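Local coordinates for protein flavin prenyltransferase UbiX (Methanocaldococcus jannaschii, PDB 6M8V) that probably transfers a dimethylallyl group from dimethylallyl monophosphate to FMN, making the prenylated flavin cofactor used by UbiD decarboxylases, at residues 1-6 and 76-81; 117-122 and 140-145. All blocks are in the same frame, centred on the assembly; numbering follows the deposited sequence. Where two conformers were deposited one is given.

Contact 1. Residues 1-6 and 76-81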
loop_
_atom_site.group_PDB
_atom_site.type_symbol
_atom_site.label_atom_id
_atom_site.label_comp_id
_atom_site.label_asym_id
_atom_site.label_seq_id
_atom_site.Cartn_x
_atom_site.Cartn_y
_atom_site.Cartn_z
ATOM N N MET A 1 -40.712 -5.444 2.779
ATOM C CA MET A 1 -39.342 -5.225 2.318
ATOM C C MET A 1 -39.325 -4.261 1.136
ATOM O O MET A 1 -39.978 -4.501 0.119
ATOM C CB MET A 1 -38.685 -6.556 1.937
ATOM C CG MET A 1 -37.298 -6.429 1.334
ATOM S SD MET A 1 -36.389 -7.990 1.308
ATOM C CE MET A 1 -35.916 -8.143 3.031
ATOM N N LYS A 2 -38.588 -3.164 1.277
ATOM C CA LYS A 2 -38.497 -2.140 0.242
ATOM C C LYS A 2 -37.178 -2.304 -0.511
ATOM O O LYS A 2 -36.100 -2.121 0.065
ATOM C CB LYS A 2 -38.607 -0.742 0.852
ATOM C CG LYS A 2 -38.904 0.366 -0.150
ATOM C CD LYS A 2 -38.898 1.730 0.525
ATOM C CE LYS A 2 -39.257 2.844 -0.449
ATOM N NZ LYS A 2 -39.250 4.179 0.221
ATOM N N ILE A 3 -37.270 -2.640 -1.796
ATOM C CA ILE A 3 -36.115 -2.948 -2.625
ATOM C C ILE A 3 -36.067 -1.960 -3.781
ATOM O O ILE A 3 -37.064 -1.777 -4.487
ATOM C CB ILE A 3 -36.167 -4.396 -3.145
ATOM C CG1 ILE A 3 -36.219 -5.373 -1.970
ATOM C CG2 ILE A 3 -34.966 -4.692 -4.044
ATOM C CD1 ILE A 3 -36.553 -6.798 -2.370
ATOM N N ILE A 4 -34.912 -1.329 -3.971
ATOM C CA ILE A 4 -34.686 -0.439 -5.104
ATOM C C ILE A 4 -34.028 -1.250 -6.214
ATOM O O ILE A 4 -32.923 -1.776 -6.040
ATOM C CB ILE A 4 -33.813 0.766 -4.710
ATOM C CG1 ILE A 4 -34.160 1.259 -3.303
ATOM C CG2 ILE A 4 -33.952 1.891 -5.728
ATOM C CD1 ILE A 4 -35.508 1.932 -3.203
ATOM N N VAL A 5 -34.706 -1.366 -7.351
ATOM C CA VAL A 5 -34.167 -2.053 -8.518
ATOM C C VAL A 5 -33.691 -0.997 -9.504
ATOM O O VAL A 5 -34.471 -0.133 -9.924
ATOM C CB VAL A 5 -35.206 -2.989 -9.156
ATOM C CG1 VAL A 5 -34.674 -3.545 -10.467
ATOM C CG2 VAL A 5 -35.558 -4.116 -8.201
ATOM N N CYS A 6 -32.409 -1.057 -9.867
ATOM C CA CYS A 6 -31.787 -0.084 -10.756
ATOM C C CYS A 6 -31.281 -0.809 -11.994
ATOM O O CYS A 6 -30.429 -1.697 -11.888
ATOM C CB CYS A 6 -30.634 0.645 -10.057
ATOM S SG CYS A 6 -31.021 1.355 -8.425
ATOM N N PHE A 76 -34.960 2.462 3.030
ATOM C CA PHE A 76 -35.206 1.293 2.201
ATOM C C PHE A 76 -34.375 0.144 2.751
ATOM O O PHE A 76 -33.489 0.338 3.589
ATOM C CB PHE A 76 -34.891 1.552 0.719
ATOM C CG PHE A 76 -33.492 2.057 0.457
ATOM C CD1 PHE A 76 -32.406 1.190 0.453
ATOM C CD2 PHE A 76 -33.271 3.399 0.180
ATOM C CE1 PHE A 76 -31.125 1.658 0.201
ATOM C CE2 PHE A 76 -31.994 3.872 -0.079
ATOM C CZ PHE A 76 -30.921 3.004 -0.069
ATOM N N ASP A 77 -34.668 -1.063 2.272
ATOM C CA ASP A 77 -33.994 -2.253 2.775
ATOM C C ASP A 77 -32.840 -2.721 1.900
ATOM O O ASP A 77 -31.835 -3.202 2.435
ATOM C CB ASP A 77 -35.000 -3.399 2.934
ATOM C CG ASP A 77 -36.006 -3.134 4.034
ATOM O OD1 ASP A 77 -35.579 -2.826 5.166
ATOM O OD2 ASP A 77 -37.222 -3.222 3.763
ATOM N N ALA A 78 -32.948 -2.594 0.579
ATOM C CA ALA A 78 -31.924 -3.142 -0.298
ATOM C C ALA A 78 -31.964 -2.443 -1.646
ATOM O O ALA A 78 -33.014 -1.968 -2.090
ATOM C CB ALA A 78 -32.102 -4.654 -0.486
ATOM N N VAL A 79 -30.800 -2.396 -2.289
ATOM C CA VAL A 79 -30.648 -1.907 -3.651
ATOM C C VAL A 79 -30.107 -3.046 -4.497
ATOM O O VAL A 79 -29.194 -3.762 -4.073
ATOM C CB VAL A 79 -29.699 -0.694 -3.723
ATOM C CG1 VAL A 79 -29.624 -0.158 -5.145
ATOM C CG2 VAL A 79 -30.158 0.378 -2.772
ATOM N N VAL A 80 -30.670 -3.222 -5.688
ATOM C CA VAL A 80 -30.162 -4.185 -6.654
ATOM C C VAL A 80 -29.909 -3.447 -7.957
ATOM O O VAL A 80 -30.844 -2.907 -8.558
ATOM C CB VAL A 80 -31.122 -5.364 -6.882
ATOM C CG1 VAL A 80 -30.431 -6.439 -7.722
ATOM C CG2 VAL A 80 -31.585 -5.939 -5.553
ATOM N N VAL A 81 -28.655 -3.420 -8.388
ATOM C CA VAL A 81 -28.274 -2.844 -9.668
ATOM C C VAL A 81 -28.109 -4.015 -10.629
ATOM O O VAL A 81 -27.122 -4.754 -10.565
ATOM C CB VAL A 81 -27.003 -2.000 -9.555
ATOM C CG1 VAL A 81 -26.783 -1.206 -10.834
ATOM C CG2 VAL A 81 -27.102 -1.070 -8.355
#

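Contact 2. Residues 117-122 and 140-145. With FMN (flavin mononucleotide), chain B; PO4 (phosphate ion), chain C.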
loop_
_atom_site.group_PDB
_atom_site.type_symbol
_atom_site.label_atom_id
_atom_site.label_comp_id
_atom_site.label_asym_id
_atom_site.label_seq_id
_atom_site.Cartn_x
_atom_site.Cartn_y
_atom_site.Cartn_z
ATOM N N ILE A 117 -24.851 -5.528 -6.568
ATOM C CA ILE A 117 -24.526 -5.071 -7.915
ATOM C C ILE A 117 -24.198 -6.287 -8.763
ATOM O O ILE A 117 -23.564 -7.234 -8.289
ATOM C CB ILE A 117 -23.357 -4.062 -7.924
ATOM C CG1 ILE A 117 -22.094 -4.691 -7.347
ATOM C CG2 ILE A 117 -23.721 -2.821 -7.126
ATOM C CD1 ILE A 117 -20.831 -3.896 -7.632
ATOM N N MET A 118 -24.628 -6.257 -10.024
ATOM C CA MET A 118 -24.458 -7.374 -10.956
ATOM C C MET A 118 -23.744 -6.884 -12.208
ATOM O O MET A 118 -24.368 -6.693 -13.262
ATOM C CB MET A 118 -25.814 -7.994 -11.297
ATOM C CG MET A 118 -26.680 -8.184 -10.065
ATOM S SD MET A 118 -28.074 -9.287 -10.312
ATOM C CE MET A 118 -27.255 -10.836 -10.687
ATOM N N PRO A 119 -22.429 -6.677 -12.136
ATOM C CA PRO A 119 -21.698 -6.152 -13.299
ATOM C C PRO A 119 -21.652 -7.173 -14.430
ATOM O O PRO A 119 -21.283 -8.331 -14.227
ATOM C CB PRO A 119 -20.302 -5.861 -12.739
ATOM C CG PRO A 119 -20.176 -6.779 -11.573
ATOM C CD PRO A 119 -21.545 -6.905 -10.979
ATOM N N ARG A 120 -22.027 -6.729 -15.630
ATOM C CA ARG A 120 -22.112 -7.581 -16.815
ATOM C C ARG A 120 -21.074 -7.108 -17.823
ATOM O O ARG A 120 -21.251 -6.066 -18.467
ATOM C CB ARG A 120 -23.517 -7.540 -17.420
ATOM C CG ARG A 120 -24.074 -8.885 -17.934
ATOM C CD ARG A 120 -23.252 -9.500 -19.083
ATOM N NE ARG A 120 -22.807 -8.514 -20.060
ATOM C CZ ARG A 120 -21.952 -8.762 -21.046
ATOM N NH1 ARG A 120 -21.440 -9.974 -21.201
ATOM N NH2 ARG A 120 -21.594 -7.783 -21.870
ATOM N N GLU A 121 -20.001 -7.879 -17.962
ATOM C CA GLU A 121 -18.926 -7.566 -18.888
ATOM C C GLU A 121 -18.090 -8.820 -19.077
ATOM O O GLU A 121 -18.019 -9.672 -18.186
ATOM C CB GLU A 121 -18.051 -6.412 -18.375
ATOM C CG GLU A 121 -17.016 -5.915 -19.377
ATOM C CD GLU A 121 -17.622 -5.661 -20.750
ATOM O OE1 GLU A 121 -17.674 -6.609 -21.569
ATOM O OE2 GLU A 121 -18.046 -4.513 -21.011
ATOM N N MET A 122 -17.458 -8.923 -20.238
ATOM C CA MET A 122 -16.626 -10.085 -20.495
ATOM C C MET A 122 -15.670 -9.784 -21.643
ATOM O O MET A 122 -16.110 -9.393 -22.732
ATOM C CB MET A 122 -17.504 -11.294 -20.806
ATOM C CG MET A 122 -16.767 -12.606 -20.879
ATOM S SD MET A 122 -17.875 -13.935 -21.391
ATOM C CE MET A 122 -16.699 -15.256 -21.570
ATOM N N ALA A 140 -20.653 -4.338 -0.044
ATOM C CA ALA A 140 -21.548 -4.610 -1.156
ATOM C C ALA A 140 -21.402 -6.062 -1.598
ATOM O O ALA A 140 -20.334 -6.662 -1.475
ATOM C CB ALA A 140 -21.257 -3.668 -2.325
ATOM N N ILE A 141 -22.491 -6.625 -2.107
ATOM C CA ILE A 141 -22.504 -7.985 -2.629
ATOM C C ILE A 141 -22.294 -7.904 -4.136
ATOM O O ILE A 141 -23.191 -7.500 -4.880
ATOM C CB ILE A 141 -23.809 -8.715 -2.273
ATOM C CG1 ILE A 141 -23.930 -8.884 -0.753
ATOM C CG2 ILE A 141 -23.858 -10.080 -2.942
ATOM C CD1 ILE A 141 -25.010 -8.044 -0.116
ATOM N N VAL A 142 -21.106 -8.281 -4.591
ATOM C CA VAL A 142 -20.733 -8.147 -5.993
ATOM C C VAL A 142 -21.084 -9.455 -6.688
ATOM O O VAL A 142 -20.492 -10.501 -6.410
ATOM C CB VAL A 142 -19.248 -7.802 -6.153
ATOM C CG1 VAL A 142 -18.875 -7.781 -7.624
ATOM C CG2 VAL A 142 -18.947 -6.453 -5.499
ATOM N N MET A 143 -22.039 -9.391 -7.610
ATOM C CA MET A 143 -22.719 -10.581 -8.109
ATOM C C MET A 143 -22.927 -10.494 -9.620
ATOM O O MET A 143 -24.057 -10.372 -10.094
ATOM C CB MET A 143 -24.059 -10.740 -7.388
ATOM C CG MET A 143 -24.576 -12.139 -7.342
ATOM S SD MET A 143 -26.107 -12.177 -6.409
ATOM C CE MET A 143 -26.378 -13.943 -6.345
ATOM N N PRO A 144 -21.850 -10.575 -10.396
ATOM C CA PRO A 144 -22.020 -10.648 -11.860
ATOM C C PRO A 144 -22.878 -11.841 -12.236
ATOM O O PRO A 144 -22.769 -12.913 -11.621
ATOM C CB PRO A 144 -20.582 -10.804 -12.389
ATOM C CG PRO A 144 -19.738 -11.120 -11.194
ATOM C CD PRO A 144 -20.432 -10.550 -10.002
ATOM N N PRO A 145 -23.755 -11.692 -13.228
ATOM C CA PRO A 145 -24.644 -12.807 -13.594
ATOM C C PRO A 145 -23.879 -13.933 -14.265
ATOM O O PRO A 145 -23.647 -13.911 -15.478
ATOM C CB PRO A 145 -25.658 -12.155 -14.543
ATOM C CG PRO A 145 -24.916 -10.990 -15.150
ATOM C CD PRO A 145 -23.953 -10.504 -14.081
HETATM N N1 FMN B . -21.413 -1.585 -20.979
HETATM C C2 FMN B . -20.993 -2.560 -20.099
HETATM O O2 FMN B . -20.245 -2.221 -19.197
HETATM N N3 FMN B . -21.397 -3.886 -20.222
HETATM C C4 FMN B . -22.257 -4.222 -21.259
HETATM O O4 FMN B . -22.666 -5.375 -21.427
HETATM C C4A FMN B . -22.680 -3.241 -22.144
HETATM N N5 FMN B . -23.524 -3.604 -23.162
HETATM C C5A FMN B . -23.957 -2.652 -24.048
HETATM C C6 FMN B . -24.810 -3.044 -25.062
HETATM C C7 FMN B . -25.258 -2.106 -25.970
HETATM C C7M FMN B . -26.183 -2.540 -27.059
HETATM C C8 FMN B . -24.861 -0.780 -25.866
HETATM C C8M FMN B . -25.367 0.217 -26.861
HETATM C C9 FMN B . -24.002 -0.383 -24.845
HETATM C C9A FMN B . -23.548 -1.325 -23.929
HETATM N N10 FMN B . -22.698 -0.953 -22.903
HETATM C C10 FMN B . -22.261 -1.919 -22.012
HETATM C "C1'" FMN B . -22.237 0.477 -22.771
HETATM C "C2'" FMN B . -22.957 1.226 -21.657
HETATM O "O2'" FMN B . -24.337 1.293 -21.942
HETATM C "C3'" FMN B . -22.426 2.642 -21.496
HETATM O "O3'" FMN B . -21.186 2.617 -20.817
HETATM C "C4'" FMN B . -23.435 3.532 -20.770
HETATM O "O4'" FMN B . -22.889 4.820 -20.609
HETATM C "C5'" FMN B . -23.867 2.992 -19.410
HETATM O "O5'" FMN B . -24.609 3.995 -18.741
HETATM P P FMN B . -25.619 3.648 -17.530
HETATM O O1P FMN B . -26.746 2.809 -18.060
HETATM O O2P FMN B . -24.866 2.850 -16.492
HETATM O O3P FMN B . -26.143 4.925 -16.920
HETATM P P PO4 C . -19.242 -6.631 -24.983
HETATM O O1 PO4 C . -20.098 -5.744 -25.859
HETATM O O2 PO4 C . -19.492 -8.087 -25.305
HETATM O O3 PO4 C . -17.780 -6.323 -25.218
HETATM O O4 PO4 C . -19.598 -6.363 -23.538
#

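Contact 1. Residues 1-6 and 76-81
Ile4 projects from the same sheet face as Val79 and sets its CG1 over one face of the Phe76 ring. Its CB starts close to the Ala78 carbonyl oxygen. Held beside the backbone N (chi1 -38°), Ile4 CG1 comes over the ring and stands 3.9 Å from Phe76 CG, a CH-pi contact on the face but offset toward the rim. Ile4 CD1 ends beside Phe76 CB, at 4.0 Å. To one side of the ring, Val79 CG2 touches Ile4 CG1 at 4.1 Å. The ring is sent there by a CG placed between the backbone N and the carbonyl carbon (chi1 55°), the crowded position, and the two side chains cross at about a right angle. An alanine in place of Ile4 would probably leave this ring face without its aliphatic cover and loosen the packing against Val79.

Residues 2-6 and 78-81 are central neighbours in a parallel sheet of strand order 3-2-1-4-5-6, the Rossmann-like arrangement. Here the chain reverses the direction in which it adds strands. Ile4 bonds through both its N-H and its C=O: its N gives to Ala78 O and its O accepts Val80 N, each at 2.7 Å. Cys6 N continues the ladder onto Val80 O. At the N-terminal end of the pair, Lys2 O is gripped twice, by Asp77 N at 2.8 Å and by Ala78 N at 3.2 Å, while Asp77 OD2 takes Lys2 N on its anti lone pair at 2.8 Å. Phe76 also packs on helix 100-110 and makes a cation-pi contact with Arg113.

Contact 2. Residues 117-122 and 140-145
Two backbone hydrogen bonds pair the segments as a short parallel ladder: Ile117 N gives to Ile141 O at 3.1 Å, and Met143 N to Ile117 O at 2.7 Å, nearly along the C=O axis. Apolar contacts begin here and run on toward the C-terminal ends. Ile117 CD1 lies alongside Val142 CG2 at 3.8 Å, pointing the same way, while Pro119 crosses Pro144 obliquely, CD to CD at 3.9 Å. Arg120 CG meets Pro145 CG at 3.6 Å, about at right angles. The two strands are the ends of a beta-alpha-beta unit whose helix 126-137 packs on Ile117, Pro119 and Val142.

Polar contacts gather beyond the strand end, at the flavin and the subunit boundary. Arg120 meets the flavin's N3-O4 edge with backbone and side chain: its O accepts FMN N3 at 2.8 Å, and its NH2, on a chain bent at chi2 and chi3, gives to FMN O4 at 2.7 Å and 175°, in the guanidinium plane. Arg120 NH1 bonds Ile146 O of a neighbouring subunit, probably restraining the group further. Glu121 OE1 takes Met122 N on its anti lone pair, and the carboxylate salt-bridges Arg103 and Lys110 of a third subunit.

Contacts 1 and 2 belong to one sheet, with strands 78-84 and 114-119 as neighbours, their centres about 15 Å apart. They meet at Val81, whose O is 3.0 Å from Met118 N, a probable hydrogen bond, and whose CG2 packs on Ile117 CG2 at 4.0 Å. Contact 1 stays a step back from the cofactor, the Val81 side chain being about 7 Å from FMN at the nearest atoms, whereas contact 2 delivers Arg120 to the flavin itself. The phosphate, probably from the crystallisation liquor, takes a weak hydrogen bond from Arg120 NH2 and is hydrogen-bonded to Tyr150 OH of a neighbouring subunit, a residue predicted to bind dimethylallyl phosphate, consistent with its marking the substrate's phosphate site.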